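Local structure of Fe(2+) transporter FeoB (Legionella pneumophila, 3IBY) at residues Thr2-Gly8 / Tyr84-Val90; Phe107-Val113 / Cys164-Pro170; Cys141-Pro145 / Ala156-Ser160; Leu21-Arg27 / Lys39-Phe43. The protein probably transports ferrous iron across the bacterial inner membrane in a GTP-driven uptake system, this chain being the transporter's cytosolic part with the GTP-binding G domain. All coordinates share one frame. Residue numbers count along the deposited sequence, not the author numbering.

Overall arrangement
The four contacts are built around the G domain: contacts 1, 3 and 4 lie on its central mixed sheet, and contact 2 runs into it at Val-113. Contact 1 is the parallel pair in the middle of that sheet. Contact 2, its centre about 11 Å from that of contact 1, touches it directly: Ile-87 N to Pro-112 O is 2.7 Å. Contact 3, on edge strand 143-145, is nested in the loop that contact 2 closes, and Cys-141 CB meets Ile-168 CD1 at 3.1 Å. Contact 4 involves the opposite edge, strand 26-30; its centre is about 19 Å from that of contact 3, yet Phe-43 CE2 packs on Gln-158 CG at 3.9 Å. Gly-8 of contact 1 opens the predicted GTP-binding P-loop.

Contact 1: residues Thr2-Gly8 / Tyr84-Val90; sequences THALLIG and YDCIINV
Seven hydrogen bonds tie Thr-2-Gly-8 to Tyr-84-Val-90. At the start, His-3 O takes two amides, Asp-85 N at 2.7 Å and Cys-86 N at 3.2 Å, while the Asp-85 side chain (chi1 m) turns back so that OD2 accepts from His-3 N at 2.8 Å. From there the bonding is regular and parallel: Leu-5 N to Cys-86 O 3.0 Å, Ile-88 N to Leu-5 O 2.9 Å, Ile-7 N to Ile-88 O 3.0 Å and Val-90 N to Ile-7 O 2.9 Å. The register pairs Ala-4 with Cys-86, Leu-5 with Ile-87, Leu-6 with Ile-88 and Ile-7 with Asn-89, CA atoms about 5 Å apart; the strand axes approach to 4.6 Å at 27°.

Ala-4, Leu-6, Cys-86, Ile-88 and Val-90 share one face, where Leu-6 CD1 (chi1 t, chi2 p) meets Val-90 CG2 at 3.4 Å and Ile-88 CG2 at 3.6 Å. Helix 14-22 packs on this side. On the other face Ile-7 CG1 touches Ile-87 CG2 at 3.5 Å, and Leu-5 CD1 sits over the Tyr-84 ring in a CH-pi contact. Tyr-84 OH bonds to Val-79 O, and Asn-89 ND2 to Thr-103 OG1.

Strand 48-54 bonds to the far edge of strand 3-8, leaving this pair central in a P-loop GTPase sheet whose first strand delivers Gly-8 to the predicted GTP site.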
loop_
_atom_site.group_PDB
_atom_site.type_symbol
_atom_site.label_atom_id
_atom_site.label_comp_id
_atom_site.label_asym_id
_atom_site.label_seq_id
_atom_site.Cartn_x
_atom_site.Cartn_y
_atom_site.Cartn_z
ATOM N N THR A 2 16.550 2.891 10.166
ATOM C CA THR A 2 15.599 3.243 9.093
ATOM C C THR A 2 14.344 2.402 9.300
ATOM O O THR A 2 14.417 1.220 9.601
ATOM C CB THR A 2 16.206 3.079 7.655
ATOM O OG1 THR A 2 15.544 2.026 6.965
ATOM C CG2 THR A 2 17.706 2.807 7.694
ATOM N N HIS A 3 13.188 3.033 9.126
ATOM C CA HIS A 3 11.930 2.504 9.654
ATOM C C HIS A 3 10.969 2.137 8.545
ATOM O O HIS A 3 10.602 2.969 7.697
ATOM C CB HIS A 3 11.288 3.539 10.591
ATOM C CG HIS A 3 9.958 3.129 11.132
ATOM N ND1 HIS A 3 9.624 1.813 11.379
ATOM C CD2 HIS A 3 8.889 3.856 11.498
ATOM C CE1 HIS A 3 8.396 1.749 11.863
ATOM N NE2 HIS A 3 7.926 2.978 11.931
ATOM N N ALA A 4 10.548 0.883 8.570
ATOM C CA ALA A 4 9.755 0.308 7.474
ATOM C C ALA A 4 8.412 -0.165 7.988
ATOM O O ALA A 4 8.354 -0.948 8.915
ATOM C CB ALA A 4 10.505 -0.841 6.842
ATOM N N LEU A 5 7.332 0.348 7.415
ATOM C CA LEU A 5 6.001 -0.208 7.679
ATOM C C LEU A 5 5.801 -1.443 6.786
ATOM O O LEU A 5 6.197 -1.423 5.620
ATOM C CB LEU A 5 4.896 0.785 7.342
ATOM C CG LEU A 5 4.928 2.145 7.984
ATOM C CD1 LEU A 5 3.708 2.997 7.498
ATOM C CD2 LEU A 5 4.978 1.996 9.500
ATOM N N LEU A 6 5.179 -2.490 7.340
ATOM C CA LEU A 6 4.814 -3.692 6.561
ATOM C C LEU A 6 3.278 -3.765 6.363
ATOM O O LEU A 6 2.498 -3.795 7.324
ATOM C CB LEU A 6 5.362 -4.940 7.266
ATOM C CG LEU A 6 5.277 -6.333 6.651
ATOM C CD1 LEU A 6 6.125 -6.482 5.352
ATOM C CD2 LEU A 6 5.680 -7.370 7.776
ATOM N N ILE A 7 2.861 -3.757 5.100
ATOM C CA ILE A 7 1.454 -3.582 4.731
ATOM C C ILE A 7 1.004 -4.574 3.677
ATOM O O ILE A 7 1.738 -4.850 2.715
ATOM C CB ILE A 7 1.201 -2.181 4.097
ATOM C CG1 ILE A 7 2.046 -1.121 4.801
ATOM C CG2 ILE A 7 -0.271 -1.840 4.132
ATOM C CD1 ILE A 7 1.557 0.304 4.616
ATOM N N GLY A 8 -0.225 -5.056 3.819
ATOM C CA GLY A 8 -0.870 -5.836 2.750
ATOM C C GLY A 8 -2.344 -6.117 3.008
ATOM O O GLY A 8 -2.970 -5.542 3.886
ATOM N N TYR A 84 7.845 7.029 9.176
ATOM C CA TYR A 84 8.465 5.898 8.530
ATOM C C TYR A 84 9.184 6.311 7.243
ATOM O O TYR A 84 8.807 7.286 6.589
ATOM C CB TYR A 84 7.379 4.865 8.235
ATOM C CG TYR A 84 6.230 5.322 7.345
ATOM C CD1 TYR A 84 5.089 5.946 7.882
ATOM C CD2 TYR A 84 6.261 5.105 5.976
ATOM C CE1 TYR A 84 4.033 6.352 7.065
ATOM C CE2 TYR A 84 5.208 5.502 5.163
ATOM C CZ TYR A 84 4.109 6.133 5.711
ATOM O OH TYR A 84 3.086 6.517 4.877
ATOM N N ASP A 85 10.217 5.557 6.878
ATOM C CA ASP A 85 11.069 5.892 5.760
ATOM C C ASP A 85 10.633 5.153 4.524
ATOM O O ASP A 85 10.808 5.657 3.421
ATOM C CB ASP A 85 12.542 5.568 6.071
ATOM C CG ASP A 85 13.054 6.325 7.270
ATOM O OD1 ASP A 85 12.988 7.577 7.220
ATOM O OD2 ASP A 85 13.483 5.667 8.258
ATOM N N CYS A 86 10.098 3.952 4.679
ATOM C CA CYS A 86 9.590 3.239 3.490
ATOM C C CYS A 86 8.527 2.198 3.816
ATOM O O CYS A 86 8.317 1.881 4.999
ATOM C CB CYS A 86 10.754 2.558 2.785
ATOM S SG CYS A 86 11.523 1.476 3.933
ATOM N N ILE A 87 7.866 1.676 2.776
ATOM C CA ILE A 87 6.857 0.599 2.938
ATOM C C ILE A 87 7.261 -0.657 2.206
ATOM O O ILE A 87 7.746 -0.611 1.071
ATOM C CB ILE A 87 5.477 1.005 2.404
ATOM C CG1 ILE A 87 4.913 2.176 3.210
ATOM C CG2 ILE A 87 4.495 -0.148 2.454
ATOM C CD1 ILE A 87 4.088 3.164 2.319
ATOM N N ILE A 88 7.036 -1.770 2.877
ATOM C CA ILE A 88 7.168 -3.076 2.291
ATOM C C ILE A 88 5.758 -3.582 2.087
ATOM O O ILE A 88 5.046 -4.005 3.046
ATOM C CB ILE A 88 7.931 -4.075 3.187
ATOM C CG1 ILE A 88 9.336 -3.573 3.483
ATOM C CG2 ILE A 88 8.038 -5.411 2.497
ATOM C CD1 ILE A 88 10.031 -4.419 4.582
ATOM N N ASN A 89 5.325 -3.503 0.840
ATOM C CA ASN A 89 4.010 -3.944 0.468
ATOM C C ASN A 89 4.145 -5.421 0.125
ATOM O O ASN A 89 4.789 -5.803 -0.858
ATOM C CB ASN A 89 3.546 -3.085 -0.698
ATOM C CG ASN A 89 2.229 -3.515 -1.269
ATOM O OD1 ASN A 89 1.421 -4.197 -0.608
ATOM N ND2 ASN A 89 1.989 -3.117 -2.517
ATOM N N VAL A 90 3.561 -6.259 0.972
ATOM C CA VAL A 90 3.485 -7.707 0.720
ATOM C C VAL A 90 2.271 -8.075 -0.078
ATOM O O VAL A 90 1.148 -7.858 0.351
ATOM C CB VAL A 90 3.324 -8.557 1.991
ATOM C CG1 VAL A 90 3.925 -9.943 1.737
ATOM C CG2 VAL A 90 3.943 -7.909 3.123
#

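Contact 2: residues Phe107-Val113 / Cys164-Pro170; sequences FELGKPV and CSQKIKP
In this P-loop GTPase fold, the loop Phe-107-Val-113, which leads from helix 96-106 into strand 113-118, packs against Cys-164-Pro-170, the irregular segment leading out of helix 154-162 toward helix 177-193. No hydrogen bond joins them. Cys-164 (chi1 t) points toward Pro-112, its SG 3.5 Å from Pro-112 CB, and its O lies 3.4 Å from that same CB. The chain then extends past the proline, bringing Gln-166 O to 3.6 Å from Pro-112 CA. Lys-167 CA lies 4.4 Å from Pro-112 CA, and Lys-167 CB rests 3.2 Å from Gly-110 O; Gly-110 has positive phi (72°), and a CB there would clash with Lys-167 CE. Ile-168 (chi1 m) is the central apolar side chain: its CD1 lies 3.8 Å from Val-113 CB, and its CG2 sits over the Phe-107 ring, 4.0 Å from the centroid, in a CH-pi contact. Finally, beside the salt bridges of Glu-108 to Arg-206 and Arg-242, Pro-170 CB reaches Glu-108 CG at 4.5 Å.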
loop_
_atom_site.group_PDB
_atom_site.type_symbol
_atom_site.label_atom_id
_atom_site.label_comp_id
_atom_site.label_asym_id
_atom_site.label_seq_id
_atom_site.Cartn_x
_atom_site.Cartn_y
_atom_site.Cartn_z
ATOM N N PHE A 107 1.142 3.853 -3.261
ATOM C CA PHE A 107 1.909 4.695 -4.204
ATOM C C PHE A 107 1.476 6.142 -4.232
ATOM O O PHE A 107 2.204 6.968 -4.735
ATOM C CB PHE A 107 1.703 4.228 -5.651
ATOM C CG PHE A 107 2.407 2.961 -6.006
ATOM C CD1 PHE A 107 3.060 2.182 -5.045
ATOM C CD2 PHE A 107 2.393 2.518 -7.322
ATOM C CE1 PHE A 107 3.705 1.054 -5.396
ATOM C CE2 PHE A 107 3.023 1.333 -7.662
ATOM C CZ PHE A 107 3.673 0.618 -6.688
ATOM N N GLU A 108 0.266 6.443 -3.775
ATOM C CA GLU A 108 -0.219 7.820 -3.727
ATOM C C GLU A 108 0.249 8.536 -2.453
ATOM O O GLU A 108 -0.078 9.688 -2.270
ATOM C CB GLU A 108 -1.762 7.844 -3.821
ATOM C CG GLU A 108 -2.378 6.923 -4.909
ATOM C CD GLU A 108 -3.885 7.100 -5.117
ATOM O OE1 GLU A 108 -4.610 7.470 -4.183
ATOM O OE2 GLU A 108 -4.381 6.861 -6.247
ATOM N N LEU A 109 0.969 7.860 -1.557
ATOM C CA LEU A 109 1.583 8.541 -0.391
ATOM C C LEU A 109 2.874 9.329 -0.740
ATOM O O LEU A 109 3.285 10.232 -0.038
ATOM C CB LEU A 109 1.916 7.532 0.716
ATOM C CG LEU A 109 0.717 6.877 1.390
ATOM C CD1 LEU A 109 1.093 5.523 2.007
ATOM C CD2 LEU A 109 0.086 7.796 2.433
ATOM N N GLY A 110 3.546 8.964 -1.809
ATOM C CA GLY A 110 4.822 9.587 -2.106
ATOM C C GLY A 110 5.929 9.158 -1.168
ATOM O O GLY A 110 6.942 9.825 -1.049
ATOM N N LYS A 111 5.750 8.030 -0.526
ATOM C CA LYS A 111 6.758 7.481 0.326
ATOM C C LYS A 111 7.265 6.274 -0.462
ATOM O O LYS A 111 6.476 5.676 -1.208
ATOM C CB LYS A 111 6.103 7.040 1.661
ATOM C CG LYS A 111 6.846 7.490 2.931
ATOM C CD LYS A 111 6.142 8.622 3.647
ATOM C CE LYS A 111 6.984 9.158 4.793
ATOM N NZ LYS A 111 8.442 8.922 4.572
ATOM N N PRO A 112 8.540 5.889 -0.294
ATOM C CA PRO A 112 9.151 4.697 -0.938
ATOM C C PRO A 112 8.435 3.375 -0.671
ATOM O O PRO A 112 8.101 3.089 0.473
ATOM C CB PRO A 112 10.545 4.600 -0.298
ATOM C CG PRO A 112 10.870 5.995 0.162
ATOM C CD PRO A 112 9.515 6.635 0.518
ATOM N N VAL A 113 8.217 2.572 -1.709
ATOM C CA VAL A 113 7.614 1.269 -1.560
ATOM C C VAL A 113 8.458 0.275 -2.312
ATOM O O VAL A 113 8.991 0.587 -3.357
ATOM C CB VAL A 113 6.155 1.177 -2.107
ATOM C CG1 VAL A 113 5.534 -0.180 -1.820
ATOM C CG2 VAL A 113 5.294 2.265 -1.516
ATOM N N CYS A 164 15.829 1.606 -0.970
ATOM C CA CYS A 164 14.435 1.989 -1.091
ATOM C C CYS A 164 14.291 3.381 -0.540
ATOM O O CYS A 164 13.729 3.579 0.544
ATOM C CB CYS A 164 13.544 1.028 -0.316
ATOM S SG CYS A 164 11.773 1.323 -0.572
ATOM N N SER A 165 14.833 4.342 -1.289
ATOM C CA SER A 165 14.749 5.772 -0.938
ATOM C C SER A 165 14.068 6.680 -1.998
ATOM O O SER A 165 13.806 7.851 -1.723
ATOM C CB SER A 165 16.144 6.317 -0.604
ATOM O OG SER A 165 16.933 6.514 -1.771
ATOM N N GLN A 166 13.779 6.162 -3.190
ATOM C CA GLN A 166 13.060 6.946 -4.203
ATOM C C GLN A 166 11.566 6.775 -4.033
ATOM O O GLN A 166 11.098 5.663 -3.827
ATOM C CB GLN A 166 13.447 6.495 -5.607
ATOM C CG GLN A 166 14.482 7.364 -6.306
ATOM C CD GLN A 166 14.562 7.024 -7.780
ATOM O OE1 GLN A 166 14.461 5.854 -8.159
ATOM N NE2 GLN A 166 14.715 8.042 -8.617
ATOM N N LYS A 167 10.817 7.864 -4.105
ATOM C CA LYS A 167 9.360 7.794 -4.011
ATOM C C LYS A 167 8.753 7.372 -5.353
ATOM O O LYS A 167 9.392 7.450 -6.406
ATOM C CB LYS A 167 8.764 9.133 -3.529
ATOM C CG LYS A 167 8.778 10.237 -4.560
ATOM C CD LYS A 167 8.487 11.587 -3.950
ATOM C CE LYS A 167 7.010 11.814 -3.780
ATOM N NZ LYS A 167 6.756 13.272 -3.713
ATOM N N ILE A 168 7.505 6.940 -5.314
ATOM C CA ILE A 168 6.902 6.342 -6.475
ATOM C C ILE A 168 5.819 7.221 -7.047
ATOM O O ILE A 168 5.248 8.059 -6.356
ATOM C CB ILE A 168 6.364 4.945 -6.145
ATOM C CG1 ILE A 168 7.334 4.261 -5.167
ATOM C CG2 ILE A 168 6.172 4.100 -7.446
ATOM C CD1 ILE A 168 7.452 2.797 -5.338
ATOM N N LYS A 169 5.585 7.055 -8.342
ATOM C CA LYS A 169 4.553 7.819 -9.035
ATOM C C LYS A 169 3.258 7.120 -8.802
ATOM O O LYS A 169 3.219 5.877 -8.855
ATOM C CB LYS A 169 4.794 7.850 -10.548
ATOM C CG LYS A 169 5.344 9.167 -11.089
ATOM C CD LYS A 169 4.777 9.549 -12.506
ATOM C CE LYS A 169 3.254 9.862 -12.490
ATOM N NZ LYS A 169 2.793 10.803 -11.403
ATOM N N PRO A 170 2.187 7.884 -8.562
ATOM C CA PRO A 170 0.881 7.235 -8.638
ATOM C C PRO A 170 0.719 6.591 -10.007
ATOM O O PRO A 170 1.312 7.069 -11.000
ATOM C CB PRO A 170 -0.122 8.378 -8.462
ATOM C CG PRO A 170 0.623 9.477 -7.812
ATOM C CD PRO A 170 2.104 9.280 -8.118
#

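Contact 3: residues Cys141-Pro145 / Ala156-Ser160; sequences CSVIP and ALQQS
Strand 143-145 runs nearly antiparallel to the helical turn Ala-156-Ser-160, with an angle of 161° between their directions and 8.9 Å between axes at closest approach. Ser-160 N bonds to Ala-156 O at 2.8 Å, one turn of helix 154-162. The nearest CA pairs are Ile-144 with Leu-157 at 6.0 Å and Ser-142 with Ser-160 at 7.3 Å, so two residues along the first segment match three along the helix. In Cys-141-Pro-145, Ser-142 and Ile-144 both aim CA-to-CB at the helix, whereas Val-143 between them points away. The strand is the last of the central sheet, bonded through Ser-142 and Ile-144 to Val-115 and Leu-117 of strand 113-118.

Ile-144 (chi1 m, chi2 m) supplies the apolar part of the contact. Its CG2 lies 3.9 Å from Leu-157 CB and 4.3 Å from Ala-156 CB, while its CD1 reaches Ser-160 CB at 4.0 Å. At the other end Ser-142 (chi1 m) and Ser-160 (chi1 t) bring their OG atoms to 3.3 Å. A water bridges here, donating to Ser-160 O at 2.9 Å and bonding Ser-142 OG at 3.3 Å.

This is the helix-on-sheet layer of an alpha/beta fold, at its edge. With only 188 Å² buried, the chemistry is split: one isoleucine makes the apolar seal, and a hydrated pair of serines finishes the partly exposed end.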
loop_
_atom_site.group_PDB
_atom_site.type_symbol
_atom_site.label_atom_id
_atom_site.label_comp_id
_atom_site.label_asym_id
_atom_site.label_seq_id
_atom_site.Cartn_x
_atom_site.Cartn_y
_atom_site.Cartn_z
ATOM N N CYS A 141 8.440 0.271 -9.100
ATOM C CA CYS A 141 9.181 -0.009 -7.855
ATOM C C CYS A 141 9.760 -1.403 -7.902
ATOM O O CYS A 141 9.251 -2.240 -8.644
ATOM C CB CYS A 141 8.258 0.065 -6.665
ATOM S SG CYS A 141 7.019 -1.273 -6.563
ATOM N N SER A 142 10.803 -1.660 -7.105
ATOM C CA SER A 142 11.304 -3.020 -6.946
ATOM C C SER A 142 10.159 -3.958 -6.627
ATOM O O SER A 142 9.328 -3.659 -5.748
ATOM C CB SER A 142 12.307 -3.119 -5.808
ATOM O OG SER A 142 13.436 -2.320 -6.081
ATOM N N VAL A 143 10.107 -5.057 -7.380
ATOM C CA VAL A 143 9.191 -6.181 -7.107
ATOM C C VAL A 143 10.090 -7.387 -6.814
ATOM O O VAL A 143 10.888 -7.776 -7.665
ATOM C CB VAL A 143 8.239 -6.474 -8.293
ATOM C CG1 VAL A 143 7.218 -7.494 -7.878
ATOM C CG2 VAL A 143 7.550 -5.230 -8.765
ATOM N N ILE A 144 10.014 -7.913 -5.593
ATOM C CA ILE A 144 10.983 -8.898 -5.132
ATOM C C ILE A 144 10.221 -10.164 -4.826
ATOM O O ILE A 144 9.459 -10.214 -3.853
ATOM C CB ILE A 144 11.769 -8.437 -3.871
ATOM C CG1 ILE A 144 12.575 -7.135 -4.148
ATOM C CG2 ILE A 144 12.672 -9.573 -3.349
ATOM C CD1 ILE A 144 13.800 -7.257 -5.070
ATOM N N PRO A 145 10.382 -11.177 -5.675
ATOM C CA PRO A 145 9.745 -12.465 -5.487
ATOM C C PRO A 145 10.329 -13.210 -4.299
ATOM O O PRO A 145 11.556 -13.293 -4.189
ATOM C CB PRO A 145 10.091 -13.226 -6.758
ATOM C CG PRO A 145 10.597 -12.220 -7.723
ATOM C CD PRO A 145 11.059 -11.055 -6.975
ATOM N N ALA A 156 17.426 -10.855 -0.713
ATOM C CA ALA A 156 17.296 -9.892 -1.795
ATOM C C ALA A 156 16.325 -8.761 -1.443
ATOM O O ALA A 156 16.520 -7.614 -1.835
ATOM C CB ALA A 156 16.829 -10.613 -3.053
ATOM N N LEU A 157 15.252 -9.112 -0.733
ATOM C CA LEU A 157 14.275 -8.132 -0.208
ATOM C C LEU A 157 14.949 -7.251 0.838
ATOM O O LEU A 157 14.685 -6.067 0.906
ATOM C CB LEU A 157 13.100 -8.838 0.423
ATOM C CG LEU A 157 12.086 -7.926 1.066
ATOM C CD1 LEU A 157 11.247 -7.292 -0.007
ATOM C CD2 LEU A 157 11.212 -8.691 2.067
ATOM N N GLN A 158 15.829 -7.855 1.631
ATOM C CA GLN A 158 16.642 -7.118 2.585
ATOM C C GLN A 158 17.503 -6.175 1.798
ATOM O O GLN A 158 17.522 -5.016 2.062
ATOM C CB GLN A 158 17.504 -8.064 3.414
ATOM C CG GLN A 158 16.768 -8.827 4.551
ATOM C CD GLN A 158 17.638 -9.969 5.137
ATOM O OE1 GLN A 158 18.683 -10.297 4.588
ATOM N NE2 GLN A 158 17.211 -10.553 6.244
ATOM N N GLN A 159 18.217 -6.685 0.815
ATOM C CA GLN A 159 19.116 -5.849 0.028
ATOM C C GLN A 159 18.355 -4.661 -0.579
ATOM O O GLN A 159 18.726 -3.509 -0.389
ATOM C CB GLN A 159 19.793 -6.672 -1.056
ATOM C CG GLN A 159 21.265 -6.390 -1.167
ATOM C CD GLN A 159 21.992 -6.693 0.124
ATOM O OE1 GLN A 159 21.681 -7.683 0.797
ATOM N NE2 GLN A 159 22.934 -5.825 0.500
ATOM N N SER A 160 17.247 -4.946 -1.250
ATOM C CA SER A 160 16.399 -3.915 -1.814
ATOM C C SER A 160 15.900 -2.873 -0.783
ATOM O O SER A 160 15.562 -1.745 -1.163
ATOM C CB SER A 160 15.203 -4.591 -2.462
ATOM O OG SER A 160 14.511 -3.708 -3.297
HETATM O O HOH W 1 15.183 -0.729 -3.838
#

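Contact 4: residues Leu21-Arg27 / Lys39-Phe43; sequences LTNANQR and KTGEF
Gly-41 and Gln-26 bring their CA atoms to just 3.9 Å in a non-hydrogen-bonded antiparallel pair; a CB on Gly-41 would clash with Asn-25 O. The pair belongs to the beta hairpin of strands 26-30 and 37-45 at the edge of the G-domain sheet. Next along, Arg-27 and Thr-40 form a hydrogen-bonded pair: Arg-27 N to Thr-40 O 2.8 Å, Thr-40 N to Arg-27 O 3.1 Å. Helix 14-22 reaches the hairpin through a type II' turn, Thr-22 to Asn-25, with Asn-25 N bonded to Thr-22 O at 2.9 Å and Asn-23 at positive phi (55°). Asn-25, centre of an inverse gamma turn, accepts Glu-42 N on its O at 3.1 Å. One water links Thr-22 O, Asn-25 ND2 and Glu-42 O. Just before the turn, Leu-21 CB packs on Phe-43 CE1 at 4.1 Å. Arg-27 (chi1 p) curls back over Thr-40 to a two-pronged salt bridge with Glu-42 (chi1 p): NH1 to OE2 3.2 Å, NH2 to OE1 2.8 Å.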
loop_
_atom_site.group_PDB
_atom_site.type_symbol
_atom_site.label_atom_id
_atom_site.label_comp_id
_atom_site.label_asym_id
_atom_site.label_seq_id
_atom_site.Cartn_x
_atom_site.Cartn_y
_atom_site.Cartn_z
ATOM N N LEU A 21 11.860 -11.727 8.733
ATOM C CA LEU A 21 12.749 -10.565 8.825
ATOM C C LEU A 21 13.264 -10.344 10.246
ATOM O O LEU A 21 14.425 -10.100 10.444
ATOM C CB LEU A 21 11.999 -9.329 8.370
ATOM C CG LEU A 21 11.649 -9.196 6.881
ATOM C CD1 LEU A 21 10.745 -8.028 6.751
ATOM C CD2 LEU A 21 12.823 -8.942 6.038
ATOM N N THR A 22 12.404 -10.482 11.243
ATOM C CA THR A 22 12.728 -10.033 12.600
ATOM C C THR A 22 13.174 -11.141 13.560
ATOM O O THR A 22 13.791 -10.863 14.551
ATOM C CB THR A 22 11.519 -9.334 13.174
ATOM O OG1 THR A 22 10.504 -10.302 13.452
ATOM C CG2 THR A 22 10.980 -8.371 12.141
ATOM N N ASN A 23 12.831 -12.383 13.265
ATOM C CA ASN A 23 13.179 -13.528 14.076
ATOM C C ASN A 23 12.732 -13.408 15.509
ATOM O O ASN A 23 11.553 -13.229 15.719
ATOM C CB ASN A 23 14.644 -13.811 13.922
ATOM C CG ASN A 23 15.065 -13.990 12.438
ATOM O OD1 ASN A 23 15.956 -13.278 11.946
ATOM N ND2 ASN A 23 14.418 -14.933 11.735
ATOM N N ALA A 24 13.609 -13.514 16.510
ATOM C CA ALA A 24 13.159 -13.405 17.907
ATOM C C ALA A 24 13.152 -11.942 18.336
ATOM O O ALA A 24 12.676 -11.589 19.427
ATOM C CB ALA A 24 14.042 -14.212 18.815
ATOM N N ASN A 25 13.699 -11.086 17.473
ATOM C CA ASN A 25 13.779 -9.645 17.782
ATOM C C ASN A 25 12.467 -8.944 17.387
ATOM O O ASN A 25 12.424 -8.160 16.414
ATOM C CB ASN A 25 14.978 -8.965 17.115
ATOM C CG ASN A 25 16.223 -9.700 17.354
ATOM O OD1 ASN A 25 16.611 -9.910 18.476
ATOM N ND2 ASN A 25 16.846 -10.157 16.290
ATOM N N GLN A 26 11.424 -9.227 18.171
ATOM C CA GLN A 26 10.112 -8.716 17.885
ATOM C C GLN A 26 9.316 -8.753 19.160
ATOM O O GLN A 26 9.605 -9.543 20.040
ATOM C CB GLN A 26 9.460 -9.559 16.820
ATOM C CG GLN A 26 9.408 -11.062 17.135
ATOM C CD GLN A 26 8.361 -11.740 16.340
ATOM O OE1 GLN A 26 8.657 -12.468 15.430
ATOM N NE2 GLN A 26 7.113 -11.427 16.613
ATOM N N ARG A 27 8.305 -7.904 19.255
ATOM C CA ARG A 27 7.454 -7.837 20.429
ATOM C C ARG A 27 6.037 -7.421 20.176
ATOM O O ARG A 27 5.704 -6.975 19.143
ATOM C CB ARG A 27 8.050 -6.953 21.473
ATOM C CG ARG A 27 7.960 -5.582 21.123
ATOM C CD ARG A 27 9.087 -4.859 21.659
ATOM N NE ARG A 27 9.549 -3.968 20.653
ATOM C CZ ARG A 27 10.476 -4.253 19.769
ATOM N NH1 ARG A 27 11.142 -5.386 19.810
ATOM N NH2 ARG A 27 10.770 -3.345 18.886
ATOM N N LYS A 39 2.579 -5.250 16.564
ATOM C CA LYS A 39 3.820 -6.038 16.595
ATOM C C LYS A 39 4.877 -5.193 15.971
ATOM O O LYS A 39 4.669 -4.639 14.876
ATOM C CB LYS A 39 3.694 -7.325 15.803
ATOM C CG LYS A 39 3.000 -8.514 16.545
ATOM C CD LYS A 39 1.472 -8.577 16.316
ATOM C CE LYS A 39 0.939 -10.044 16.295
ATOM N NZ LYS A 39 0.915 -10.658 14.901
ATOM N N THR A 40 6.005 -5.069 16.666
ATOM C CA THR A 40 7.133 -4.308 16.149
ATOM C C THR A 40 8.345 -5.217 16.232
ATOM O O THR A 40 8.401 -6.095 17.066
ATOM C CB THR A 40 7.360 -3.006 16.942
ATOM O OG1 THR A 40 7.488 -3.321 18.345
ATOM C CG2 THR A 40 6.190 -1.969 16.708
ATOM N N GLY A 41 9.286 -5.038 15.322
ATOM C CA GLY A 41 10.572 -5.705 15.416
ATOM C C GLY A 41 11.706 -5.023 14.629
ATOM O O GLY A 41 11.541 -3.967 14.033
ATOM N N GLU A 42 12.881 -5.637 14.640
ATOM C CA GLU A 42 14.012 -5.031 13.982
ATOM C C GLU A 42 15.055 -6.075 13.536
ATOM O O GLU A 42 15.102 -7.195 14.050
ATOM C CB GLU A 42 14.603 -3.908 14.858
ATOM C CG GLU A 42 14.977 -4.302 16.333
ATOM C CD GLU A 42 13.768 -4.509 17.216
ATOM O OE1 GLU A 42 12.835 -3.692 17.091
ATOM O OE2 GLU A 42 13.728 -5.489 18.006
ATOM N N PHE A 43 15.839 -5.732 12.524
ATOM C CA PHE A 43 16.954 -6.561 12.175
ATOM C C PHE A 43 18.137 -5.708 11.769
ATOM O O PHE A 43 17.978 -4.577 11.353
ATOM C CB PHE A 43 16.563 -7.585 11.102
ATOM C CG PHE A 43 16.095 -6.987 9.811
ATOM C CD1 PHE A 43 14.795 -6.551 9.664
ATOM C CD2 PHE A 43 16.951 -6.872 8.733
ATOM C CE1 PHE A 43 14.361 -5.999 8.478
ATOM C CE2 PHE A 43 16.523 -6.344 7.514
ATOM C CZ PHE A 43 15.221 -5.899 7.385
HETATM O O HOH W 2 16.677 -9.477 13.979
#